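Local coordinates for DNA replication and repair protein RecF (Caldanaerobacter subterraneus subsp. tengcongensis, PDB 5Z67), which probably binds ATP and DNA, as an SMC-like ABC ATPase and recombination mediator of the RecFOR pathway in DNA repair, replication and the SOS response, at residues V118-E123 / C295-E300; K311-L316 / G337-I342. All coordinates share one frame; numbering follows the deposited sequence.

Contact 1 of 2, residues V118-E123 / C295-E300; sequences VIFSPE and CLKLSE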
loop_
_atom_site.group_PDB
_atom_site.type_symbol
_atom_site.label_atom_id
_atom_site.label_comp_id
_atom_site.label_asym_id
_atom_site.label_seq_id
_atom_site.Cartn_x
_atom_site.Cartn_y
_atom_site.Cartn_z
ATOM N N VAL A 118 -5.875 3.683 5.510
ATOM C CA VAL A 118 -4.471 4.010 5.348
ATOM C C VAL A 118 -3.777 3.592 6.636
ATOM O O VAL A 118 -4.240 3.922 7.739
ATOM C CB VAL A 118 -4.217 5.517 5.024
ATOM C CG1 VAL A 118 -4.937 5.932 3.754
ATOM C CG2 VAL A 118 -4.629 6.401 6.161
ATOM N N ILE A 119 -2.707 2.810 6.503
ATOM C CA ILE A 119 -2.037 2.296 7.685
ATOM C C ILE A 119 -0.721 3.021 7.840
ATOM O O ILE A 119 0.032 3.183 6.881
ATOM C CB ILE A 119 -1.850 0.745 7.634
ATOM C CG1 ILE A 119 -1.054 0.236 8.849
ATOM C CG2 ILE A 119 -1.217 0.304 6.332
ATOM C CD1 ILE A 119 -1.347 -1.218 9.209
ATOM N N PHE A 120 -0.510 3.513 9.054
ATOM C CA PHE A 120 0.721 4.159 9.470
ATOM C C PHE A 120 1.506 3.149 10.317
ATOM O O PHE A 120 0.929 2.469 11.180
ATOM C CB PHE A 120 0.440 5.422 10.302
ATOM C CG PHE A 120 -0.381 6.491 9.592
ATOM C CD1 PHE A 120 -1.739 6.309 9.343
ATOM C CD2 PHE A 120 0.202 7.696 9.217
ATOM C CE1 PHE A 120 -2.500 7.294 8.720
ATOM C CE2 PHE A 120 -0.556 8.701 8.604
ATOM C CZ PHE A 120 -1.908 8.490 8.344
ATOM N N SER A 121 2.812 3.060 10.095
ATOM C CA SER A 121 3.676 2.312 11.003
ATOM C C SER A 121 5.056 2.965 11.053
ATOM O O SER A 121 5.416 3.733 10.150
ATOM C CB SER A 121 3.789 0.843 10.567
ATOM O OG SER A 121 4.349 0.746 9.264
ATOM N N PRO A 122 5.837 2.661 12.101
ATOM C CA PRO A 122 7.218 3.163 12.134
ATOM C C PRO A 122 8.057 2.652 10.963
ATOM O O PRO A 122 9.044 3.301 10.621
ATOM C CB PRO A 122 7.757 2.639 13.479
ATOM C CG PRO A 122 6.842 1.524 13.859
ATOM C CD PRO A 122 5.495 1.913 13.324
ATOM N N GLU A 123 7.645 1.534 10.356
ATOM C CA GLU A 123 8.299 0.943 9.190
ATOM C C GLU A 123 8.212 1.822 7.938
ATOM O O GLU A 123 8.961 1.608 6.974
ATOM C CB GLU A 123 7.689 -0.428 8.858
ATOM C CG GLU A 123 8.382 -1.598 9.491
ATOM C CD GLU A 123 8.351 -1.524 10.994
ATOM O OE1 GLU A 123 7.239 -1.515 11.571
ATOM O OE2 GLU A 123 9.442 -1.463 11.597
ATOM N N CYS A 295 4.716 12.770 6.564
ATOM C CA CYS A 295 4.133 13.564 5.473
ATOM C C CYS A 295 3.714 12.691 4.294
ATOM O O CYS A 295 2.713 12.957 3.611
ATOM C CB CYS A 295 5.118 14.635 5.004
ATOM S SG CYS A 295 5.523 15.793 6.323
ATOM N N LEU A 296 4.479 11.640 4.062
ATOM C CA LEU A 296 4.171 10.709 2.988
ATOM C C LEU A 296 2.791 10.047 3.169
ATOM O O LEU A 296 1.966 9.988 2.257
ATOM C CB LEU A 296 5.264 9.648 2.927
ATOM C CG LEU A 296 5.217 8.685 1.757
ATOM C CD1 LEU A 296 5.376 9.451 0.457
ATOM C CD2 LEU A 296 6.284 7.604 1.928
ATOM N N LYS A 297 2.533 9.573 4.372
ATOM C CA LYS A 297 1.274 8.913 4.671
ATOM C C LYS A 297 0.094 9.921 4.727
ATOM O O LYS A 297 -1.025 9.613 4.294
ATOM C CB LYS A 297 1.417 8.136 5.999
ATOM C CG LYS A 297 1.202 6.616 5.867
ATOM C CD LYS A 297 2.081 6.019 4.788
ATOM C CE LYS A 297 1.992 4.503 4.742
ATOM N NZ LYS A 297 0.729 3.918 4.203
ATOM N N LEU A 298 0.351 11.129 5.243
ATOM C CA LEU A 298 -0.682 12.161 5.290
ATOM C C LEU A 298 -1.133 12.541 3.882
ATOM O O LEU A 298 -2.327 12.759 3.622
ATOM C CB LEU A 298 -0.176 13.390 6.040
ATOM C CG LEU A 298 -0.114 13.096 7.534
ATOM C CD1 LEU A 298 0.559 14.230 8.311
ATOM C CD2 LEU A 298 -1.540 12.858 7.998
ATOM N N SER A 299 -0.173 12.580 2.971
ATOM C CA SER A 299 -0.438 12.877 1.565
ATOM C C SER A 299 -1.232 11.767 0.914
ATOM O O SER A 299 -2.239 12.028 0.254
ATOM C CB SER A 299 0.886 13.093 0.820
ATOM O OG SER A 299 1.621 14.107 1.491
ATOM N N GLU A 300 -0.746 10.540 1.070
ATOM C CA GLU A 300 -1.491 9.335 0.693
ATOM C C GLU A 300 -2.967 9.463 1.083
ATOM O O GLU A 300 -3.861 9.275 0.247
ATOM C CB GLU A 300 -0.893 8.097 1.378
ATOM C CG GLU A 300 -1.417 6.770 0.834
ATOM C CD GLU A 300 -1.027 5.557 1.708
ATOM O OE1 GLU A 300 0.092 5.539 2.275
ATOM O OE2 GLU A 300 -1.864 4.633 1.839
HETATM O O HOH W 1 -1.810 2.806 3.594
#

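Contact 2 of 2, residues K311-L316 / G337-I342; sequences KPVLLL and GFQSFI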
loop_
_atom_site.group_PDB
_atom_site.type_symbol
_atom_site.label_atom_id
_atom_site.label_comp_id
_atom_site.label_asym_id
_atom_site.label_seq_id
_atom_site.Cartn_x
_atom_site.Cartn_y
_atom_site.Cartn_z
ATOM N N LYS A 311 -13.956 8.964 2.703
ATOM C CA LYS A 311 -13.043 9.254 3.793
ATOM C C LYS A 311 -12.628 7.923 4.441
ATOM O O LYS A 311 -13.440 7.253 5.055
ATOM C CB LYS A 311 -13.702 10.213 4.794
ATOM C CG LYS A 311 -12.734 10.894 5.742
ATOM C CD LYS A 311 -13.438 11.774 6.772
ATOM C CE LYS A 311 -13.457 13.253 6.371
ATOM N NZ LYS A 311 -12.109 13.875 6.393
ATOM N N PRO A 312 -11.358 7.532 4.275
ATOM C CA PRO A 312 -10.810 6.260 4.767
ATOM C C PRO A 312 -10.769 6.109 6.285
ATOM O O PRO A 312 -10.894 7.080 7.036
ATOM C CB PRO A 312 -9.380 6.260 4.219
ATOM C CG PRO A 312 -9.378 7.244 3.117
ATOM C CD PRO A 312 -10.343 8.312 3.560
ATOM N N VAL A 313 -10.601 4.862 6.713
ATOM C CA VAL A 313 -10.403 4.497 8.114
ATOM C C VAL A 313 -8.896 4.509 8.364
ATOM O O VAL A 313 -8.126 4.103 7.496
ATOM C CB VAL A 313 -11.029 3.095 8.429
ATOM C CG1 VAL A 313 -10.551 2.568 9.772
ATOM C CG2 VAL A 313 -12.567 3.161 8.397
ATOM N N LEU A 314 -8.445 5.001 9.516
ATOM C CA LEU A 314 -6.998 5.102 9.729
ATOM C C LEU A 314 -6.484 4.058 10.714
ATOM O O LEU A 314 -7.042 3.884 11.800
ATOM C CB LEU A 314 -6.614 6.498 10.215
ATOM C CG LEU A 314 -7.352 7.651 9.544
ATOM C CD1 LEU A 314 -6.850 8.967 10.111
ATOM C CD2 LEU A 314 -7.156 7.623 8.031
ATOM N N LEU A 315 -5.419 3.361 10.324
ATOM C CA LEU A 315 -4.796 2.390 11.214
ATOM C C LEU A 315 -3.431 2.897 11.613
ATOM O O LEU A 315 -2.596 3.218 10.764
ATOM C CB LEU A 315 -4.674 1.013 10.553
ATOM C CG LEU A 315 -5.895 0.492 9.778
ATOM C CD1 LEU A 315 -5.571 -0.842 9.151
ATOM C CD2 LEU A 315 -7.076 0.364 10.713
ATOM N N LEU A 316 -3.196 2.995 12.909
ATOM C CA LEU A 316 -1.911 3.471 13.368
ATOM C C LEU A 316 -1.250 2.407 14.205
ATOM O O LEU A 316 -1.589 2.217 15.364
ATOM C CB LEU A 316 -2.074 4.761 14.148
ATOM C CG LEU A 316 -2.227 5.996 13.271
ATOM C CD1 LEU A 316 -3.633 6.108 12.674
ATOM C CD2 LEU A 316 -1.871 7.235 14.097
ATOM N N GLY A 337 -11.569 13.965 11.874
ATOM C CA GLY A 337 -12.860 13.487 11.400
ATOM C C GLY A 337 -12.935 12.047 10.915
ATOM O O GLY A 337 -13.922 11.649 10.302
ATOM N N PHE A 338 -11.899 11.265 11.186
ATOM C CA PHE A 338 -11.851 9.871 10.741
ATOM C C PHE A 338 -12.206 8.856 11.848
ATOM O O PHE A 338 -12.195 9.187 13.045
ATOM C CB PHE A 338 -10.456 9.544 10.198
ATOM C CG PHE A 338 -9.952 10.502 9.131
ATOM C CD1 PHE A 338 -9.414 11.739 9.474
ATOM C CD2 PHE A 338 -9.974 10.139 7.791
ATOM C CE1 PHE A 338 -8.949 12.603 8.499
ATOM C CE2 PHE A 338 -9.503 11.000 6.807
ATOM C CZ PHE A 338 -8.982 12.225 7.156
ATOM N N GLN A 339 -12.529 7.628 11.447
ATOM C CA GLN A 339 -12.433 6.513 12.381
ATOM C C GLN A 339 -10.975 6.091 12.413
ATOM O O GLN A 339 -10.338 5.953 11.361
ATOM C CB GLN A 339 -13.318 5.330 11.987
ATOM C CG GLN A 339 -13.316 4.188 13.028
ATOM C CD GLN A 339 -14.048 2.909 12.556
ATOM O OE1 GLN A 339 -13.878 2.465 11.411
ATOM N NE2 GLN A 339 -14.848 2.313 13.445
ATOM N N SER A 340 -10.416 5.907 13.607
ATOM C CA SER A 340 -9.037 5.458 13.681
ATOM C C SER A 340 -8.852 4.394 14.742
ATOM O O SER A 340 -9.606 4.314 15.714
ATOM C CB SER A 340 -8.086 6.632 13.930
ATOM O OG SER A 340 -8.528 7.428 15.009
ATOM N N PHE A 341 -7.855 3.559 14.500
ATOM C CA PHE A 341 -7.472 2.464 15.369
ATOM C C PHE A 341 -6.016 2.716 15.740
ATOM O O PHE A 341 -5.135 2.622 14.890
ATOM C CB PHE A 341 -7.665 1.107 14.668
ATOM C CG PHE A 341 -9.111 0.794 14.362
ATOM C CD1 PHE A 341 -9.740 1.366 13.262
ATOM C CD2 PHE A 341 -9.849 -0.028 15.196
ATOM C CE1 PHE A 341 -11.101 1.119 12.989
ATOM C CE2 PHE A 341 -11.206 -0.293 14.935
ATOM C CZ PHE A 341 -11.834 0.285 13.827
ATOM N N ILE A 342 -5.777 3.065 17.000
ATOM C CA ILE A 342 -4.441 3.378 17.471
ATOM C C ILE A 342 -3.961 2.339 18.473
ATOM O O ILE A 342 -4.574 2.176 19.537
ATOM C CB ILE A 342 -4.420 4.789 18.122
ATOM C CG1 ILE A 342 -5.148 5.795 17.213
ATOM C CG2 ILE A 342 -2.984 5.208 18.502
ATOM C CD1 ILE A 342 -4.844 7.260 17.495
HETATM O O HOH W 2 -13.042 7.156 8.792
#

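Contact 1 of 2, residues V118-E123 / C295-E300
One face of the Phe120 ring carries the aliphatic part of Lys297: CG of the lysine stands 3.6 Å above the ring plane, offset toward the rim, in a CH-pi contact. Lys297 CB presses on the same ring, 3.3 Å from Phe120 CE2. Leu298 reaches this region with CD2, 4.3 Å from Phe120 CE2, its side chain also packing on Phe213 of helix 178-218. The second flat group, the Glu300 carboxylate, divides its oxygens. OE1 offers its syn lone pair to Lys297 NZ in a 2.6 Å salt bridge within the helix and also bonds Tyr138 OH, whereas OE2 accepts from a water that in turn accepts from Ile119 N.

This polar cluster finishes the edge of a sheet. Strand 117-120 is the outermost strand of the mixed sheet in the P-loop NTPase core; the backbones of Val118 and Phe120 pair with strand 313-316, while Ile119 turns its N and O the other way, toward helix 286-308. The helix begins within a sequence resembling the ABC signature motif, probably its counterpart, and its residues 295-300 run nearly antiparallel to strand residues 118-120 (169°).

Lysine suits this place because it is greasy along its length and a donor at its end. Bends at chi2 and chi4 let the chain lie over the phenylalanine and still bring NZ to Ile119 O at 2.9 Å, tilted 18° from the carbonyl plane. A buried ammonium is thereby gripped by a carbonyl and a carboxylate, which probably offsets much of the cost of burying its charge. Extended beyond CG, Glu300 places OE2 where the water can bridge it to Ile119 N.

Contact 2 of 2, residues K311-L316 / G337-I342
The Lys311 chain lies nearly perpendicular to the side chain of Phe338, over one ring face, with its ammonium NZ 4.0 Å from the ring centroid in a cation-pi contact. Lys311 sets out with CG anti to its N (chi1 -163°), then bends at chi3 and chi4 to bring the amine back over the ring, where it also forms a salt bridge with Glu305. Leu314 brings its CD1 to 3.6 Å from Phe338 CG, while Pro312 O sits at the edge, in plane, 3.3 Å from Phe338 CD2. An aromatic suits this partly exposed start of the strand pair, since it takes a cation over one face, while the Leu314 methyl comes obliquely from across the ring plane.

Gln339 runs beside Val313 in the same direction; its amide is spent on the backbones of Leu5 and Cys24. Val313 CG1 meets the edge of the Phe341 ring 3.6 Å from CE1, and Leu315 runs alongside that ring, with CD2 3.8 Å from Phe341 CD1. Leu315 and Phe341 share one face of the sheet; Leu314, Ser340, Leu316 and Ile342 lie on the opposite one.

Between these two sets the strands pair in parallel: Leu314 N to Gln339 O, Phe341 N to Leu314 O and Leu316 N to Phe341 O are all 2.8 Å. Before the strands pair directly, a water joins Pro312 O to Gln339 N.

The two strands begin and end a beta-alpha-beta unit through helix 325-334. Strand 313-316, probably the Walker B strand, is flanked by strand 117-120, strand 340-344 by strand 27-31, and Leu301 of helix 286-308 packs on Pro312, Leu314 and Phe338.

Contacts 1 and 2 meet along strands 117-120 and 313-316, neighbours in the mixed sheet: Phe120 N lies 2.7 Å from Leu315 O, probably a hydrogen bond, and Phe120 CD1 packs 3.8 Å from Leu316 CD1. Both are largely buried, but contact 1 is wholly so, whereas contact 2 reaches the surface at Gly337. Their chemistry follows their place. At the sheet edge, contact 1 joins strand to helix and must supply side-chain charge and water to the backbone; farther in, contact 2 joins strand to strand by main-chain bonds, leaving its side chains mostly to apolar packing. Helix 286-308 borders both, and strand 313-316 follows it in the chain.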